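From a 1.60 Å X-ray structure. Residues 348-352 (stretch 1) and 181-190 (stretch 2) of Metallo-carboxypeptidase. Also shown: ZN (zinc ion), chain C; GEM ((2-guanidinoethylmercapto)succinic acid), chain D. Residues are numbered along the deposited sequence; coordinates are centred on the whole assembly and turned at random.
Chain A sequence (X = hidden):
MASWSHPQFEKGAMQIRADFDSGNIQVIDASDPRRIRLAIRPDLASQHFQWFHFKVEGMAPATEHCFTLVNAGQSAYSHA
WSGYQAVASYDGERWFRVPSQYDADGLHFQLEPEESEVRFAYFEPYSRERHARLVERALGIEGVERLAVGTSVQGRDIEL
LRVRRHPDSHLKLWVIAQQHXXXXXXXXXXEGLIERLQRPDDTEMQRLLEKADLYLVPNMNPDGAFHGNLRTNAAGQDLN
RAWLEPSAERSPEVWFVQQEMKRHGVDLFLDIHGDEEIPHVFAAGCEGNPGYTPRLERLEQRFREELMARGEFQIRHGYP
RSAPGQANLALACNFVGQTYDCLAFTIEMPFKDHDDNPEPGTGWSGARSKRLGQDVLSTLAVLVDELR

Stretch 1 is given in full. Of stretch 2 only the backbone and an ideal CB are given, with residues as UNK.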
# COMPACT_ATOMS: atom_id res chain seq x y z
N GLU A 348 7.77 2.12 1.91
CA GLU A 348 7.67 1.44 0.62
C GLU A 348 7.93 -0.06 0.68
O GLU A 348 9.01 -0.49 1.07
CB GLU A 348 8.65 2.07 -0.37
CG GLU A 348 8.41 3.53 -0.69
CD GLU A 348 7.23 3.75 -1.60
OE1 GLU A 348 6.73 2.77 -2.20
OE2 GLU A 348 6.79 4.91 -1.74
N MET A 349 6.93 -0.84 0.30
CA MET A 349 7.05 -2.30 0.26
C MET A 349 7.10 -2.68 -1.22
O MET A 349 6.45 -2.06 -2.06
CB MET A 349 5.87 -2.96 0.95
CG MET A 349 5.87 -2.80 2.47
SD MET A 349 4.30 -3.33 3.18
CE MET A 349 3.31 -1.84 2.91
N PRO A 350 7.86 -3.73 -1.56
CA PRO A 350 8.00 -4.18 -2.95
C PRO A 350 6.90 -5.04 -3.55
O PRO A 350 6.26 -5.82 -2.86
CB PRO A 350 9.32 -4.94 -2.91
CG PRO A 350 9.24 -5.63 -1.57
CD PRO A 350 8.72 -4.52 -0.66
N PHE A 351 6.69 -4.88 -4.86
CA PHE A 351 5.74 -5.71 -5.58
C PHE A 351 6.45 -7.01 -5.92
O PHE A 351 5.81 -8.02 -6.23
CB PHE A 351 5.29 -5.05 -6.90
CG PHE A 351 4.17 -4.07 -6.74
CD1 PHE A 351 4.42 -2.74 -6.41
CD2 PHE A 351 2.85 -4.49 -6.89
CE1 PHE A 351 3.37 -1.84 -6.25
CE2 PHE A 351 1.79 -3.59 -6.73
CZ PHE A 351 2.06 -2.27 -6.41
N LYS A 352 7.78 -6.97 -5.88
CA LYS A 352 8.62 -8.14 -6.17
C LYS A 352 8.82 -8.88 -4.85
O LYS A 352 7.85 -9.31 -4.23
CB LYS A 352 9.97 -7.68 -6.77
CG LYS A 352 9.83 -7.01 -8.13
CD LYS A 352 11.14 -6.41 -8.61
CE LYS A 352 11.00 -5.76 -9.98
NZ LYS A 352 12.29 -5.16 -10.44
N UNK A 181 -4.25 3.41 -5.48
CA UNK A 181 -5.06 2.19 -5.48
C UNK A 181 -4.41 0.85 -5.81
O UNK A 181 -4.80 -0.18 -5.25
CB UNK A 181 -6.20 2.39 -6.48
N UNK A 182 -3.42 0.85 -6.70
CA UNK A 182 -2.78 -0.40 -7.07
C UNK A 182 -1.80 -0.95 -6.05
O UNK A 182 -1.34 -2.09 -6.18
CB UNK A 182 -2.05 -0.21 -8.40
N UNK A 183 -1.47 -0.16 -5.04
CA UNK A 183 -0.49 -0.59 -4.03
C UNK A 183 -1.16 -1.30 -2.87
O UNK A 183 -1.09 -0.86 -1.72
CB UNK A 183 0.30 0.61 -3.51
N UNK A 184 -1.77 -2.44 -3.19
CA UNK A 184 -2.52 -3.24 -2.23
C UNK A 184 -1.77 -3.71 -0.99
O UNK A 184 -2.40 -4.02 0.03
CB UNK A 184 -3.07 -4.47 -2.95
N UNK A 185 -0.45 -3.77 -1.07
CA UNK A 185 0.33 -4.16 0.10
C UNK A 185 0.09 -3.16 1.22
O UNK A 185 0.21 -3.50 2.40
CB UNK A 185 1.82 -4.25 -0.24
N UNK A 186 -0.28 -1.94 0.86
CA UNK A 186 -0.52 -0.88 1.85
C UNK A 186 -1.63 -1.19 2.85
O UNK A 186 -1.42 -1.08 4.06
CB UNK A 186 -0.86 0.42 1.12
N UNK A 187 -2.81 -1.58 2.38
CA UNK A 187 -3.86 -1.88 3.35
C UNK A 187 -3.56 -3.20 4.09
O UNK A 187 -4.01 -3.38 5.22
CB UNK A 187 -5.22 -1.96 2.65
N UNK A 188 -2.80 -4.10 3.47
CA UNK A 188 -2.44 -5.34 4.16
C UNK A 188 -1.63 -4.94 5.39
O UNK A 188 -1.80 -5.49 6.48
CB UNK A 188 -1.66 -6.29 3.25
N UNK A 189 -0.74 -3.96 5.20
CA UNK A 189 0.10 -3.44 6.28
C UNK A 189 -0.81 -2.94 7.41
O UNK A 189 -0.57 -3.20 8.59
CB UNK A 189 1.01 -2.32 5.78
N UNK A 190 -1.88 -2.23 7.04
CA UNK A 190 -2.82 -1.71 8.03
C UNK A 190 -3.55 -2.82 8.77
O UNK A 190 -3.82 -2.70 9.96
CB UNK A 190 -3.84 -0.79 7.35
ZN ZN C . 2.40 5.07 -4.02
C8 GEM D . 6.01 8.06 -4.14
S7 GEM D . 5.51 8.07 -2.38
C6 GEM D . 6.93 8.95 -1.63
C5 GEM D . 8.26 8.76 -2.37
N3 GEM D . 8.24 9.48 -3.65
C1 GEM D . 9.08 10.50 -3.84
N4 GEM D . 9.90 10.86 -2.86
N2 GEM D . 9.09 11.16 -4.99
C9 GEM D . 4.98 8.75 -5.03
O14 GEM D . 4.01 9.32 -4.46
O15 GEM D . 5.17 8.70 -6.26
C10 GEM D . 6.26 6.63 -4.62
C11 GEM D . 5.00 5.76 -4.54
O12 GEM D . 5.09 4.67 -3.94
O13 GEM D . 3.97 6.21 -5.09

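At 181, CB lies more than 5.5 Å from every atom of stretch 1, which leaves the choice open; phi of -49° allows proline, among others. It is Pro 181.

At 182 the ideal CB points sideways, 5.0 Å from Phe 351 CZ, so a small side chain or none would serve. Gly 182 meets stretch 1 through its backbone: its O lies 3.4 Å from Phe 351 CZ, near the plane of the ring and at its edge, where the C-H groups carry slight positive charge.

Position 183 also points sideways, its CB 4.4 Å from Phe 351 CZ. The zinc ion lies beyond that CB, within reach of a long side chain, so a metal ligand such as glutamate or histidine is attractive. Glu 183, with chi1 m and chi2 t, grips the zinc ion with both carboxylate oxygens, OE1 at 2.2 Å and OE2 at 2.4 Å, beside GEM O13, also 2.2 Å from ZN. Its CG packs 3.9 Å from Phe 351 CZ.

The CB of 184 has nothing of stretch 1 nearby, and many residues would fit; His 184 hydrogen-bonds through ND1 elsewhere in the structure.

Position 185 points toward stretch 1, with its CB 4.2 Å from Met 349 CE and 5.4 Å from Pro 350 O. One face of the Phe 351 ring lies farther off, favouring an apolar side chain; leucine could fill the near part, and the longer methionine reaches the ring. Met 185, with chi1 p and both later angles m, sends CE over that face, 3.4 Å from the ring centroid and 7° off the normal, a CH-pi contact. Its SD lies 4.1 Å from the same centroid, while CG packs 4.0 Å from Met 349 CB.

At 186, CB points sideways, 5.1 Å from Met 349 CE, and a small residue suffices. Ala 186 offers its CA to that methyl, at 4.1 Å.

Position 187 faces away and could be polar; Glu 187 hydrogen-bonds through OE1 and OE2 elsewhere in the structure.

At 188, CB points toward stretch 1 but finds nothing within 5.5 Å. Trp 188 leads its indole away.

The CB of 189 points toward stretch 1, 3.7 Å from Met 349 CE, inviting an aliphatic or aromatic side chain. Phe 189 keeps this contact, and its ring centroid lies 5.5 Å from Met 349 SD, an oblique sulfur-aromatic approach.

Position 190 is out of reach of stretch 1 and unconstrained by it; it is Met 190.

Stretch 2 (181-190) PGEHMAEWFM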
# COMPACT_ATOMS: atom_id res chain seq x y z
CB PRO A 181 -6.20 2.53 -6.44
CG PRO A 181 -5.54 3.44 -7.42
CD PRO A 181 -4.73 4.35 -6.51
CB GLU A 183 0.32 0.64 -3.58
CG GLU A 183 1.24 1.15 -4.70
CD GLU A 183 1.70 2.59 -4.52
OE1 GLU A 183 1.79 3.05 -3.36
OE2 GLU A 183 1.98 3.25 -5.54
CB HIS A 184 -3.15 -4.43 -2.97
CG HIS A 184 -4.29 -4.04 -3.85
ND1 HIS A 184 -5.61 -4.22 -3.49
CD2 HIS A 184 -4.31 -3.40 -5.05
CE1 HIS A 184 -6.39 -3.72 -4.43
NE2 HIS A 184 -5.63 -3.21 -5.38
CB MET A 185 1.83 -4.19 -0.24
CG MET A 185 2.37 -2.90 -0.88
SD MET A 185 2.09 -2.79 -2.66
CE MET A 185 3.40 -3.89 -3.26
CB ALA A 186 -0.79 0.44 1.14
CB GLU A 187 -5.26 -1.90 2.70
CG GLU A 187 -6.36 -2.21 3.71
CD GLU A 187 -7.70 -1.55 3.40
OE1 GLU A 187 -8.02 -1.34 2.21
OE2 GLU A 187 -8.45 -1.27 4.36
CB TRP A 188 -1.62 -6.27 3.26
CG TRP A 188 -2.46 -7.09 2.32
CD1 TRP A 188 -2.58 -6.93 0.97
CD2 TRP A 188 -3.30 -8.20 2.67
NE1 TRP A 188 -3.44 -7.87 0.46
CE2 TRP A 188 -3.89 -8.66 1.48
CE3 TRP A 188 -3.60 -8.85 3.88
CZ2 TRP A 188 -4.78 -9.75 1.45
CZ3 TRP A 188 -4.48 -9.93 3.86
CH2 TRP A 188 -5.06 -10.37 2.65
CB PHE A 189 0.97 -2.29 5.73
CG PHE A 189 1.76 -1.53 6.77
CD1 PHE A 189 1.14 -0.57 7.58
CD2 PHE A 189 3.14 -1.72 6.90
CE1 PHE A 189 1.88 0.18 8.49
CE2 PHE A 189 3.89 -0.96 7.81
CZ PHE A 189 3.26 -0.01 8.60
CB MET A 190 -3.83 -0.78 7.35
CG MET A 190 -3.19 0.41 6.63
SD MET A 190 -2.26 1.51 7.73
CE MET A 190 -3.59 2.40 8.54
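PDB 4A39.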